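Local atomic coordinates of peptidoglycan-recognition protein LB (Drosophila melanogaster, PDB entry 7NT0), a protein that hydrolyses the amide link between N-acetylmuramoyl residues and L-amino acids in bacterial peptidoglycan, a zinc-dependent amidase of insect innate immunity. Residues V41-S46 with E161-R166; A101-Y106 with L152-V157; I78-G83 with G112-G117; L27-E32 with G74-G79. The protein carries 1 engineered substitution. All coordinates share one frame; numbering follows the deposited sequence.

Contact 1. Residues V41-S46 with E161-R166; sequences VIIHHS and ECPGGR. With ZN (zinc ion), chain C; MLD (glcnac(beta1-4)-murnac(1,6-anhydro)-L-ala-gamma-D-glu-meso-a2pm-D-ala), chain D.
Two groups grip Cys-162 SG: the zinc ion, 2.2 Å from the sulfur, and the backbone N-H of His-45, whose N stands 3.4 Å from SG with an N-H...S angle of 152°. With SG anti to the backbone N of Cys-162 (chi1 -174°), the sulfur lies against the strand at the edge of both the His-44 and His-45 rings. His-44 ND1 binds the same metal at 2.1 Å, while its NE2 is held by His-102. His-154 and the ligand oxygen OAM, 1.9 Å from the zinc ion, complete the four-coordinate site of this amidase, with strand 38-45 supplying one histidine and the loop before helix 165-171 the cysteine. That loop makes a type VI turn: the peptide bond before Pro-163 is cis, and Gly-164 N is hydrogen-bonded to Glu-161 O. The turn lays Pro-163 CB 4.1 Å from Ile-43 CG2. Pro-163 O sits 3.2 Å above one face of the His-45 ring, toward its rim, and Gly-164 CA makes a CH-pi contact over the same face. With an alanine in place of His-45, Trp-119 N would probably lose its imidazole partner ND1 and the turn the ring it rests on. Gly-164, the N-cap residue of the helix, fits closely here, since a CB would come 3.3 Å from His-45 ND1.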
# COMPACT_ATOMS: atom_id res chain seq x y z
N VAL A 41 -8.23 2.66 5.84
CA VAL A 41 -6.88 2.74 5.23
C VAL A 41 -5.99 1.79 6.04
O VAL A 41 -5.92 1.91 7.26
CB VAL A 41 -6.35 4.18 5.25
CG1 VAL A 41 -4.90 4.22 4.77
CG2 VAL A 41 -7.24 5.10 4.45
N ILE A 42 -5.35 0.86 5.34
CA ILE A 42 -4.54 -0.20 5.97
C ILE A 42 -3.10 -0.02 5.49
O ILE A 42 -2.84 -0.03 4.28
CB ILE A 42 -5.11 -1.59 5.69
CG1 ILE A 42 -6.54 -1.66 6.25
CG2 ILE A 42 -4.19 -2.65 6.32
CD1 ILE A 42 -7.17 -2.97 6.16
N ILE A 43 -2.20 0.19 6.42
CA ILE A 43 -0.77 0.40 6.13
C ILE A 43 -0.03 -0.93 6.24
O ILE A 43 -0.22 -1.72 7.21
CB ILE A 43 -0.20 1.44 7.09
CG1 ILE A 43 -0.99 2.75 7.03
CG2 ILE A 43 1.28 1.66 6.84
CD1 ILE A 43 -1.05 3.40 5.64
N HIS A 44 0.85 -1.13 5.27
CA HIS A 44 1.72 -2.31 5.16
C HIS A 44 3.16 -1.83 5.01
O HIS A 44 3.37 -0.71 4.51
CB HIS A 44 1.32 -3.12 3.92
CG HIS A 44 -0.08 -3.62 3.90
ND1 HIS A 44 -0.44 -4.87 4.34
CD2 HIS A 44 -1.22 -3.03 3.47
CE1 HIS A 44 -1.75 -5.04 4.16
NE2 HIS A 44 -2.26 -3.91 3.64
N HIS A 45 4.11 -2.75 5.26
CA HIS A 45 5.47 -2.65 4.71
C HIS A 45 5.69 -3.84 3.78
O HIS A 45 4.95 -4.80 3.86
CB HIS A 45 6.54 -2.52 5.78
CG HIS A 45 6.86 -3.80 6.50
ND1 HIS A 45 8.04 -3.94 7.22
CD2 HIS A 45 6.15 -4.92 6.74
CE1 HIS A 45 8.05 -5.14 7.79
NE2 HIS A 45 6.92 -5.75 7.52
N SER A 46 6.65 -3.75 2.88
CA SER A 46 6.89 -4.89 1.95
C SER A 46 7.68 -5.99 2.65
O SER A 46 7.50 -7.17 2.26
CB SER A 46 7.52 -4.45 0.65
OG SER A 46 8.80 -3.90 0.84
N GLU A 161 3.36 -9.30 11.63
CA GLU A 161 4.18 -8.18 12.14
C GLU A 161 3.94 -6.93 11.28
O GLU A 161 4.13 -5.85 11.78
CB GLU A 161 5.61 -8.65 11.97
CG GLU A 161 6.68 -7.79 12.56
CD GLU A 161 7.95 -8.64 12.58
OE1 GLU A 161 8.78 -8.46 13.49
OE2 GLU A 161 8.09 -9.51 11.67
N CYS A 162 3.51 -7.13 10.02
CA CYS A 162 3.26 -6.01 9.06
C CYS A 162 2.44 -4.94 9.77
O CYS A 162 1.40 -5.27 10.36
CB CYS A 162 2.55 -6.58 7.85
SG CYS A 162 2.36 -5.33 6.54
N PRO A 163 2.74 -3.61 9.70
CA PRO A 163 3.75 -2.99 8.82
C PRO A 163 5.13 -2.77 9.43
O PRO A 163 5.87 -1.91 9.02
CB PRO A 163 3.09 -1.62 8.57
CG PRO A 163 2.44 -1.27 9.93
CD PRO A 163 1.92 -2.61 10.41
N GLY A 164 5.47 -3.62 10.40
CA GLY A 164 6.71 -3.47 11.16
C GLY A 164 6.48 -2.66 12.43
O GLY A 164 5.68 -1.69 12.38
N GLY A 165 7.15 -3.02 13.53
CA GLY A 165 6.94 -2.34 14.83
C GLY A 165 7.12 -0.83 14.75
O GLY A 165 6.26 -0.06 15.27
N ARG A 166 8.21 -0.39 14.12
CA ARG A 166 8.62 1.01 14.11
C ARG A 166 7.60 1.80 13.28
O ARG A 166 7.16 2.87 13.73
CB ARG A 166 10.06 1.13 13.62
CG ARG A 166 10.60 2.55 13.61
CD ARG A 166 10.81 3.02 15.06
NE ARG A 166 11.30 4.39 15.11
CZ ARG A 166 12.58 4.77 14.91
NH1 ARG A 166 13.52 3.90 14.56
NH2 ARG A 166 12.92 6.05 15.03
ZN ZN C . 0.74 -6.28 5.31
CAI MLD D . 3.03 -7.52 3.28
CAL MLD D . 1.62 -7.88 3.11
OAM MLD D . 0.86 -7.77 4.05
N MLD D . 1.30 -8.39 1.92
CA MLD D . -0.07 -8.68 1.56
CB MLD D . -0.26 -8.55 0.05
C MLD D . -0.55 -10.05 2.03
O MLD D . 0.09 -11.06 1.77
NAN MLD D . -1.70 -10.07 2.69
CAO MLD D . -2.54 -11.24 2.74
CAP MLD D . -2.88 -11.64 4.20
OBA MLD D . -2.78 -12.82 4.48
OAQ MLD D . -3.18 -10.76 5.05
CBB MLD D . -3.71 -10.96 1.82
CBC MLD D . -4.35 -12.20 1.33
CBD MLD D . -5.59 -11.80 0.59
OBE MLD D . -6.27 -10.81 0.90
NBF MLD D . -5.89 -12.61 -0.43
CBG MLD D . -7.13 -12.45 -1.14
CBH MLD D . -8.34 -12.80 -0.25
OBI MLD D . -8.19 -13.61 0.66
NBJ MLD D . -9.50 -12.14 -0.42
CBK MLD D . -10.72 -12.39 0.38
CBL MLD D . -11.90 -12.65 -0.54
CBM MLD D . -11.16 -11.26 1.33
OBO MLD D . -11.10 -10.09 0.92
OBN MLD D . -11.62 -11.58 2.43
CBP MLD D . -6.95 -13.29 -2.40
CBQ MLD D . -7.61 -12.64 -3.57
CBR MLD D . -7.35 -13.27 -4.92
CBS MLD D . -8.06 -12.55 -6.05
CBT MLD D . -7.48 -11.14 -6.25
OBV MLD D . -6.29 -11.03 -6.62
OBU MLD D . -8.27 -10.20 -6.09
NBW MLD D . -9.51 -12.46 -5.72

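Contact 2. Residues A101-Y106 with L152-V157; sequences AHAPKY and LGHRQV. With ZN (zinc ion), chain C; MLD (glcnac(beta1-4)-murnac(1,6-anhydro)-L-ala-gamma-D-glu-meso-a2pm-D-ala), chain D.
A chi1 of -168°, which sets CG opposite the backbone N, brings the imidazole of His-154 up to the 101-106 loop, where His-102 O lies over one ring face, 3.3 Å from His-154 CE1. That oxygen is no partner of NE2; it accepts instead from the ligand amide NAN at 3.1 Å. The two nitrogens of His-154 divide their work: ND1 binds the zinc ion at 2.1 Å and NE2 gives a weak hydrogen bond to the ligand carboxylate atom OAQ. Farther along, Tyr-106 leans on Val-157: Tyr-106 CE1 comes 3.4 Å from Val-157 CG1, while Val-157 CG2 reaches Ala-103 CB. Leu-152 CD1 touches Tyr-106 at CE2. Lys-105 N adds a bond of 3.0 Å to the ligand atom OBN. This wall of the peptidoglycan cleft joins the loop between strands 90-92 and 110-115 to the end of edge strand 149-153; Ile-42 of strand 38-45 packs against Ala-103 and Tyr-106, and Phe-168 of helix 165-171 against Gln-156.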
# COMPACT_ATOMS: atom_id res chain seq x y z
N ALA A 101 -6.06 -7.37 -2.46
CA ALA A 101 -5.57 -8.67 -1.98
C ALA A 101 -4.45 -8.37 -0.99
O ALA A 101 -3.33 -8.76 -1.22
CB ALA A 101 -5.13 -9.52 -3.13
N HIS A 102 -4.77 -7.63 0.06
CA HIS A 102 -3.77 -7.23 1.08
C HIS A 102 -4.25 -7.47 2.52
O HIS A 102 -3.38 -7.61 3.36
CB HIS A 102 -3.34 -5.77 0.81
CG HIS A 102 -4.46 -4.81 0.98
ND1 HIS A 102 -4.69 -4.21 2.17
CD2 HIS A 102 -5.39 -4.33 0.12
CE1 HIS A 102 -5.76 -3.46 2.08
NE2 HIS A 102 -6.23 -3.53 0.82
N ALA A 103 -5.55 -7.55 2.78
CA ALA A 103 -6.09 -7.70 4.15
C ALA A 103 -7.48 -8.32 4.09
O ALA A 103 -8.45 -7.65 3.80
CB ALA A 103 -6.14 -6.37 4.84
N PRO A 104 -7.57 -9.65 4.32
CA PRO A 104 -8.86 -10.36 4.25
C PRO A 104 -9.92 -9.71 5.15
O PRO A 104 -9.56 -9.23 6.25
CB PRO A 104 -8.51 -11.79 4.70
CG PRO A 104 -7.05 -11.94 4.33
CD PRO A 104 -6.44 -10.56 4.58
N LYS A 105 -11.14 -9.63 4.62
CA LYS A 105 -12.34 -9.01 5.25
C LYS A 105 -12.28 -7.49 5.07
O LYS A 105 -13.27 -6.83 5.34
CB LYS A 105 -12.45 -9.47 6.72
N TYR A 106 -11.16 -6.92 4.61
CA TYR A 106 -11.04 -5.45 4.41
C TYR A 106 -10.71 -5.10 2.96
O TYR A 106 -10.66 -3.91 2.64
CB TYR A 106 -9.96 -4.91 5.34
CG TYR A 106 -10.38 -4.92 6.79
CD1 TYR A 106 -10.20 -6.06 7.55
CD2 TYR A 106 -10.99 -3.83 7.37
CE1 TYR A 106 -10.57 -6.11 8.88
CE2 TYR A 106 -11.39 -3.87 8.70
CZ TYR A 106 -11.18 -5.01 9.46
OH TYR A 106 -11.56 -5.08 10.76
N LEU A 152 -5.54 1.89 10.02
CA LEU A 152 -5.07 0.68 10.73
C LEU A 152 -3.71 0.25 10.19
O LEU A 152 -3.46 0.52 9.00
CB LEU A 152 -6.07 -0.45 10.50
CG LEU A 152 -7.49 -0.18 10.98
CD1 LEU A 152 -8.42 -1.27 10.51
CD2 LEU A 152 -7.54 -0.04 12.48
N GLY A 153 -2.94 -0.48 10.98
CA GLY A 153 -1.83 -1.32 10.48
C GLY A 153 -2.37 -2.70 10.18
O GLY A 153 -3.34 -3.14 10.84
N HIS A 154 -1.79 -3.38 9.20
CA HIS A 154 -2.19 -4.76 8.84
C HIS A 154 -2.33 -5.64 10.13
O HIS A 154 -3.31 -6.41 10.21
CB HIS A 154 -1.19 -5.33 7.84
CG HIS A 154 -1.64 -6.60 7.20
ND1 HIS A 154 -0.84 -7.26 6.32
CD2 HIS A 154 -2.79 -7.32 7.31
CE1 HIS A 154 -1.44 -8.37 5.91
NE2 HIS A 154 -2.69 -8.41 6.48
N ARG A 155 -1.40 -5.54 11.04
CA ARG A 155 -1.31 -6.42 12.25
C ARG A 155 -2.55 -6.26 13.13
O ARG A 155 -2.75 -7.09 14.02
CB ARG A 155 -0.09 -6.06 13.09
CG ARG A 155 -0.09 -4.62 13.57
CD ARG A 155 0.91 -4.37 14.66
NE ARG A 155 2.24 -4.66 14.20
CZ ARG A 155 3.34 -4.69 14.96
NH1 ARG A 155 3.27 -4.40 16.25
NH2 ARG A 155 4.51 -5.00 14.42
N GLN A 156 -3.34 -5.21 12.95
CA GLN A 156 -4.56 -5.02 13.77
C GLN A 156 -5.68 -5.93 13.25
O GLN A 156 -6.64 -6.14 14.01
CB GLN A 156 -4.98 -3.56 13.80
CG GLN A 156 -4.02 -2.67 14.53
CD GLN A 156 -4.42 -1.22 14.40
OE1 GLN A 156 -4.03 -0.49 13.47
NE2 GLN A 156 -5.18 -0.75 15.38
N VAL A 157 -5.60 -6.44 12.02
CA VAL A 157 -6.71 -7.21 11.42
C VAL A 157 -6.25 -8.61 10.96
O VAL A 157 -7.06 -9.32 10.39
CB VAL A 157 -7.37 -6.42 10.28
CG1 VAL A 157 -7.89 -5.06 10.76
CG2 VAL A 157 -6.46 -6.23 9.08
ZN ZN C . 0.74 -6.28 5.31
CAI MLD D . 3.03 -7.52 3.28
CAL MLD D . 1.62 -7.88 3.11
OAM MLD D . 0.86 -7.77 4.05
N MLD D . 1.30 -8.39 1.92
CA MLD D . -0.07 -8.68 1.56
CB MLD D . -0.26 -8.55 0.05
C MLD D . -0.55 -10.05 2.03
O MLD D . 0.09 -11.06 1.77
NAN MLD D . -1.70 -10.07 2.69
CAO MLD D . -2.54 -11.24 2.74
CAP MLD D . -2.88 -11.64 4.20
OBA MLD D . -2.78 -12.82 4.48
OAQ MLD D . -3.18 -10.76 5.05
CBB MLD D . -3.71 -10.96 1.82
CBC MLD D . -4.35 -12.20 1.33
CBD MLD D . -5.59 -11.80 0.59
OBE MLD D . -6.27 -10.81 0.90
NBF MLD D . -5.89 -12.61 -0.43
CBG MLD D . -7.13 -12.45 -1.14
CBH MLD D . -8.34 -12.80 -0.25
OBI MLD D . -8.19 -13.61 0.66
NBJ MLD D . -9.50 -12.14 -0.42
CBK MLD D . -10.72 -12.39 0.38
CBL MLD D . -11.90 -12.65 -0.54
CBM MLD D . -11.16 -11.26 1.33
OBO MLD D . -11.10 -10.09 0.92
OBN MLD D . -11.62 -11.58 2.43
CBP MLD D . -6.95 -13.29 -2.40
CBQ MLD D . -7.61 -12.64 -3.57
CBR MLD D . -7.35 -13.27 -4.92
CBS MLD D . -8.06 -12.55 -6.05
CBT MLD D . -7.48 -11.14 -6.25
OBV MLD D . -6.29 -11.03 -6.62
OBU MLD D . -8.27 -10.20 -6.09
NBW MLD D . -9.51 -12.46 -5.72

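Contact 3. Residues I78-G83 with G112-G117; sequences IGFSFG and GIVLIG. Engineered in segment 78-83: Phe-80 (natural residue Tyr). With MLD (glcnac(beta1-4)-murnac(1,6-anhydro)-L-ala-gamma-D-glu-meso-a2pm-D-ala), chain D.
Parallel strands 82-84 and 110-115 pair here in the central mixed sheet of the amidase fold, and the residues leading into the first of them reach the active site. Gly-112 O takes two backbone donors, Ser-81 N at 2.8 Å and Phe-82 N at 3.2 Å, the first in the carbonyl plane and the second tilted from it. Two residues after Gly-112, Val-114 N returns a nearly straight bond (167°) of 2.9 Å to Phe-82 O. Ser-81 starts this register with its side chain: at chi1 -52° OG is placed beside its own backbone N, where it accepts from Gly-112 N at 2.9 Å. Were Ser-81 an alanine, the buried N-H of Gly-112 would probably lose its acceptor and the start of the strand be less firmly held. Phe-80 is engineered; the natural tyrosine at this position is inferred to be essential for coordinating the zinc-bound water. Val-114 CB stands 3.6 Å above the centre of one face of the Phe-80 ring, the two side chains crossing at about a right angle. His-44 meets that ring edge-to-face, and Phe-80 CZ comes 3.4 Å from the ligand amide N.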
# COMPACT_ATOMS: atom_id res chain seq x y z
N ILE A 78 -0.89 -7.14 -8.36
CA ILE A 78 -0.29 -6.69 -7.08
C ILE A 78 -1.44 -6.51 -6.08
O ILE A 78 -2.51 -5.96 -6.44
CB ILE A 78 0.60 -5.44 -7.25
CG1 ILE A 78 1.49 -5.26 -6.03
CG2 ILE A 78 -0.21 -4.20 -7.62
CD1 ILE A 78 2.50 -4.15 -6.17
N GLY A 79 -1.24 -6.95 -4.83
CA GLY A 79 -2.33 -7.00 -3.85
C GLY A 79 -2.73 -5.63 -3.30
O GLY A 79 -3.87 -5.46 -2.78
N PHE A 80 -1.79 -4.68 -3.32
CA PHE A 80 -1.93 -3.37 -2.66
C PHE A 80 -2.61 -2.37 -3.61
O PHE A 80 -2.49 -2.44 -4.86
CB PHE A 80 -0.55 -2.83 -2.28
CG PHE A 80 0.26 -3.75 -1.43
CD1 PHE A 80 -0.11 -3.98 -0.12
CD2 PHE A 80 1.40 -4.36 -1.90
CE1 PHE A 80 0.64 -4.80 0.72
CE2 PHE A 80 2.15 -5.18 -1.07
CZ PHE A 80 1.76 -5.42 0.23
N SER A 81 -3.28 -1.39 -3.01
CA SER A 81 -3.92 -0.27 -3.74
C SER A 81 -2.84 0.65 -4.29
O SER A 81 -2.95 1.10 -5.42
CB SER A 81 -4.90 0.47 -2.84
OG SER A 81 -5.83 -0.41 -2.22
N PHE A 82 -1.84 0.95 -3.47
CA PHE A 82 -0.75 1.90 -3.75
C PHE A 82 0.51 1.42 -3.06
O PHE A 82 0.43 0.86 -1.96
CB PHE A 82 -1.09 3.32 -3.28
CG PHE A 82 -2.24 3.93 -4.01
CD1 PHE A 82 -3.52 3.84 -3.49
CD2 PHE A 82 -2.06 4.61 -5.21
CE1 PHE A 82 -4.60 4.30 -4.21
CE2 PHE A 82 -3.15 5.10 -5.91
CZ PHE A 82 -4.41 4.97 -5.39
N GLY A 83 1.63 1.72 -3.68
CA GLY A 83 2.98 1.62 -3.11
C GLY A 83 3.59 2.99 -2.93
O GLY A 83 3.21 3.95 -3.65
N GLY A 112 -5.23 -0.11 0.64
CA GLY A 112 -4.05 -0.78 1.17
C GLY A 112 -2.83 -0.09 0.65
O GLY A 112 -2.63 -0.14 -0.56
N ILE A 113 -2.06 0.51 1.55
CA ILE A 113 -0.85 1.26 1.14
C ILE A 113 0.39 0.53 1.64
O ILE A 113 0.49 0.32 2.83
CB ILE A 113 -0.92 2.68 1.71
CG1 ILE A 113 -2.22 3.38 1.30
CG2 ILE A 113 0.30 3.46 1.28
CD1 ILE A 113 -2.43 4.66 2.00
N VAL A 114 1.30 0.19 0.74
CA VAL A 114 2.57 -0.44 1.15
C VAL A 114 3.67 0.60 1.09
O VAL A 114 3.83 1.25 0.05
CB VAL A 114 2.91 -1.73 0.37
CG1 VAL A 114 3.06 -1.49 -1.12
CG2 VAL A 114 4.14 -2.39 0.97
N LEU A 115 4.40 0.74 2.20
CA LEU A 115 5.67 1.50 2.22
C LEU A 115 6.78 0.49 1.93
O LEU A 115 7.02 -0.42 2.77
CB LEU A 115 5.87 2.20 3.56
CG LEU A 115 5.15 3.57 3.63
CD1 LEU A 115 3.65 3.37 3.77
CD2 LEU A 115 5.68 4.40 4.77
N ILE A 116 7.35 0.57 0.74
CA ILE A 116 8.37 -0.42 0.28
C ILE A 116 9.56 -0.39 1.23
O ILE A 116 10.08 0.70 1.55
CB ILE A 116 8.76 -0.15 -1.18
CG1 ILE A 116 7.52 -0.28 -2.08
CG2 ILE A 116 9.91 -1.05 -1.59
CD1 ILE A 116 7.69 0.29 -3.49
N GLY A 117 9.90 -1.55 1.74
CA GLY A 117 11.01 -1.69 2.67
C GLY A 117 10.64 -2.50 3.90
O GLY A 117 9.48 -2.93 4.07
CAI MLD D . 3.03 -7.52 3.28
CAL MLD D . 1.62 -7.88 3.11
OAM MLD D . 0.86 -7.77 4.05
N MLD D . 1.30 -8.39 1.92
CA MLD D . -0.07 -8.68 1.56
CB MLD D . -0.26 -8.55 0.05
C MLD D . -0.55 -10.05 2.03
O MLD D . 0.09 -11.06 1.77
NAN MLD D . -1.70 -10.07 2.69
CAO MLD D . -2.54 -11.24 2.74
CAP MLD D . -2.88 -11.64 4.20
OBA MLD D . -2.78 -12.82 4.48
OAQ MLD D . -3.18 -10.76 5.05
CBB MLD D . -3.71 -10.96 1.82
CBC MLD D . -4.35 -12.20 1.33
CBD MLD D . -5.59 -11.80 0.59
OBE MLD D . -6.27 -10.81 0.90
NBF MLD D . -5.89 -12.61 -0.43
CBG MLD D . -7.13 -12.45 -1.14
CBH MLD D . -8.34 -12.80 -0.25
OBI MLD D . -8.19 -13.61 0.66
NBJ MLD D . -9.50 -12.14 -0.42
CBK MLD D . -10.72 -12.39 0.38
CBL MLD D . -11.90 -12.65 -0.54
CBM MLD D . -11.16 -11.26 1.33
OBO MLD D . -11.10 -10.09 0.92
OBN MLD D . -11.62 -11.58 2.43
CBP MLD D . -6.95 -13.29 -2.40
CBQ MLD D . -7.61 -12.64 -3.57
CBR MLD D . -7.35 -13.27 -4.92
CBS MLD D . -8.06 -12.55 -6.05
CBT MLD D . -7.48 -11.14 -6.25
OBV MLD D . -6.29 -11.03 -6.62
OBU MLD D . -8.27 -10.20 -6.09
NBW MLD D . -9.51 -12.46 -5.72

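Contact 4. Residues L27-E32 with G74-G79; sequences LPKSVE and GWNDIG. With MLD (glcnac(beta1-4)-murnac(1,6-anhydro)-L-ala-gamma-D-glu-meso-a2pm-D-ala), chain D.
Lys-29 N donates to Asn-76 O at 2.8 Å (167°), in the carbonyl plane on a lone pair; Gln-70 NE2 is a second donor to the same oxygen. The lysine side chain, bent at chi3 (-89°) and chi4, reaches across to the 74-79 loop and brings NZ 2.8 Å from Trp-75 O in a weak bond. Asn-76 packs against Lys-29 and Ser-30: its CB lies 3.4 Å from Ser-30 O, and its ND2 touches Lys-29 CB. Its backbone N, meanwhile, gives a straight bond of 2.9 Å to OBV, a carboxylate oxygen of the ligand's diaminopimelate, as the neighbouring Trp-75 lays one ring face against the peptide atom NBF. Pro-28 runs alongside Asp-77, whose OD2 is in a salt bridge with Arg-20 and whose OD1 accepts from Gln-66 NE2 and, weakly, from Ile-78 N. The contact thus joins the loop between strands 17-18 and 38-45 to the turn that leaves helix 55-72 for strand 82-84, beside the diaminopimelate side chain of the bound peptide.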
# COMPACT_ATOMS: atom_id res chain seq x y z
N LEU A 27 -0.83 -6.12 -17.11
CA LEU A 27 -2.28 -5.96 -16.92
C LEU A 27 -2.73 -6.82 -15.76
O LEU A 27 -2.24 -7.91 -15.54
CB LEU A 27 -3.00 -6.41 -18.20
CG LEU A 27 -2.91 -5.39 -19.34
CD1 LEU A 27 -3.51 -5.97 -20.61
CD2 LEU A 27 -3.59 -4.08 -18.96
N PRO A 28 -3.74 -6.35 -15.01
CA PRO A 28 -4.45 -7.23 -14.08
C PRO A 28 -5.14 -8.37 -14.84
O PRO A 28 -5.60 -8.15 -15.98
CB PRO A 28 -5.53 -6.36 -13.45
CG PRO A 28 -5.27 -4.95 -13.93
CD PRO A 28 -4.37 -5.03 -15.14
N LYS A 29 -5.20 -9.55 -14.26
CA LYS A 29 -5.92 -10.72 -14.86
C LYS A 29 -7.42 -10.39 -14.91
O LYS A 29 -8.13 -10.74 -15.89
CB LYS A 29 -5.67 -11.96 -14.01
CG LYS A 29 -4.22 -12.42 -14.03
CD LYS A 29 -4.05 -13.89 -13.80
CE LYS A 29 -3.91 -14.28 -12.35
NZ LYS A 29 -2.51 -14.59 -12.00
N SER A 30 -7.88 -9.67 -13.91
CA SER A 30 -9.30 -9.32 -13.72
C SER A 30 -9.34 -8.15 -12.73
O SER A 30 -8.38 -8.04 -11.93
CB SER A 30 -10.02 -10.55 -13.22
OG SER A 30 -11.39 -10.31 -13.18
N VAL A 31 -10.38 -7.33 -12.77
CA VAL A 31 -10.55 -6.19 -11.84
C VAL A 31 -11.96 -6.27 -11.28
O VAL A 31 -12.90 -6.40 -12.08
CB VAL A 31 -10.31 -4.84 -12.54
CG1 VAL A 31 -10.56 -3.69 -11.59
CG2 VAL A 31 -8.93 -4.73 -13.14
N GLU A 32 -12.12 -6.20 -9.98
CA GLU A 32 -13.45 -6.07 -9.35
C GLU A 32 -13.45 -4.75 -8.59
O GLU A 32 -12.47 -4.49 -7.90
CB GLU A 32 -13.72 -7.22 -8.39
CG GLU A 32 -13.60 -8.60 -9.01
CD GLU A 32 -13.75 -9.70 -7.96
OE1 GLU A 32 -12.74 -10.04 -7.31
OE2 GLU A 32 -14.91 -10.17 -7.72
N GLY A 74 -0.93 -16.43 -7.55
CA GLY A 74 -2.07 -16.59 -8.46
C GLY A 74 -3.11 -15.51 -8.30
O GLY A 74 -4.27 -15.73 -8.70
N TRP A 75 -2.73 -14.35 -7.79
CA TRP A 75 -3.69 -13.24 -7.66
C TRP A 75 -3.88 -12.51 -8.98
O TRP A 75 -3.11 -12.72 -9.97
CB TRP A 75 -3.23 -12.30 -6.54
CG TRP A 75 -3.16 -12.93 -5.19
CD1 TRP A 75 -3.62 -14.14 -4.75
CD2 TRP A 75 -2.53 -12.31 -4.06
NE1 TRP A 75 -3.33 -14.31 -3.41
CE2 TRP A 75 -2.64 -13.20 -2.97
CE3 TRP A 75 -1.87 -11.09 -3.89
CZ2 TRP A 75 -2.14 -12.89 -1.71
CZ3 TRP A 75 -1.41 -10.77 -2.64
CH2 TRP A 75 -1.52 -11.68 -1.58
N ASN A 76 -4.90 -11.67 -9.03
CA ASN A 76 -5.29 -10.87 -10.21
C ASN A 76 -4.20 -9.86 -10.51
O ASN A 76 -4.03 -9.50 -11.67
CB ASN A 76 -6.63 -10.21 -9.96
CG ASN A 76 -7.75 -11.22 -10.06
OD1 ASN A 76 -8.83 -11.04 -9.50
ND2 ASN A 76 -7.50 -12.27 -10.80
N ASP A 77 -3.52 -9.38 -9.47
CA ASP A 77 -2.67 -8.18 -9.63
C ASP A 77 -1.84 -8.06 -8.36
O ASP A 77 -2.12 -8.83 -7.37
CB ASP A 77 -3.54 -6.96 -9.85
CG ASP A 77 -2.81 -5.72 -10.34
OD1 ASP A 77 -1.64 -5.84 -10.73
OD2 ASP A 77 -3.43 -4.63 -10.30
N ILE A 78 -0.89 -7.14 -8.36
CA ILE A 78 -0.29 -6.69 -7.08
C ILE A 78 -1.44 -6.51 -6.08
O ILE A 78 -2.51 -5.96 -6.44
CB ILE A 78 0.60 -5.44 -7.25
CG1 ILE A 78 1.49 -5.26 -6.03
CG2 ILE A 78 -0.21 -4.20 -7.62
CD1 ILE A 78 2.50 -4.15 -6.17
N GLY A 79 -1.24 -6.95 -4.83
CA GLY A 79 -2.33 -7.00 -3.85
C GLY A 79 -2.73 -5.63 -3.30
O GLY A 79 -3.87 -5.46 -2.78
CAI MLD D . 3.03 -7.52 3.28
CAL MLD D . 1.62 -7.88 3.11
OAM MLD D . 0.86 -7.77 4.05
N MLD D . 1.30 -8.39 1.92
CA MLD D . -0.07 -8.68 1.56
CB MLD D . -0.26 -8.55 0.05
C MLD D . -0.55 -10.05 2.03
O MLD D . 0.09 -11.06 1.77
NAN MLD D . -1.70 -10.07 2.69
CAO MLD D . -2.54 -11.24 2.74
CAP MLD D . -2.88 -11.64 4.20
OBA MLD D . -2.78 -12.82 4.48
OAQ MLD D . -3.18 -10.76 5.05
CBB MLD D . -3.71 -10.96 1.82
CBC MLD D . -4.35 -12.20 1.33
CBD MLD D . -5.59 -11.80 0.59
OBE MLD D . -6.27 -10.81 0.90
NBF MLD D . -5.89 -12.61 -0.43
CBG MLD D . -7.13 -12.45 -1.14
CBH MLD D . -8.34 -12.80 -0.25
OBI MLD D . -8.19 -13.61 0.66
NBJ MLD D . -9.50 -12.14 -0.42
CBK MLD D . -10.72 -12.39 0.38
CBL MLD D . -11.90 -12.65 -0.54
CBM MLD D . -11.16 -11.26 1.33
OBO MLD D . -11.10 -10.09 0.92
OBN MLD D . -11.62 -11.58 2.43
CBP MLD D . -6.95 -13.29 -2.40
CBQ MLD D . -7.61 -12.64 -3.57
CBR MLD D . -7.35 -13.27 -4.92
CBS MLD D . -8.06 -12.55 -6.05
CBT MLD D . -7.48 -11.14 -6.25
OBV MLD D . -6.29 -11.03 -6.62
OBU MLD D . -8.27 -10.20 -6.09
NBW MLD D . -9.51 -12.46 -5.72

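All four contacts touch the bound muropeptide, but at different places along it. Contacts 1 and 2, their centres about 10 Å apart, share the zinc ion, and their strands are neighbours in the sheet through Val-41 O and Leu-152 N, 2.8 Å apart. Contact 3 lies on the other flank of strand 38-45, its centre also about 10 Å from that of contact 1, with His-44 N 2.9 Å from Ile-113 O. Contact 4 meets the diaminopimelate side chain, about 22 Å from contact 1 between centres. It runs into contact 3 through the shared Ile-78 and Gly-79, and Gly-79 O in turn meets Ala-101 N of contact 2 at 2.9 Å.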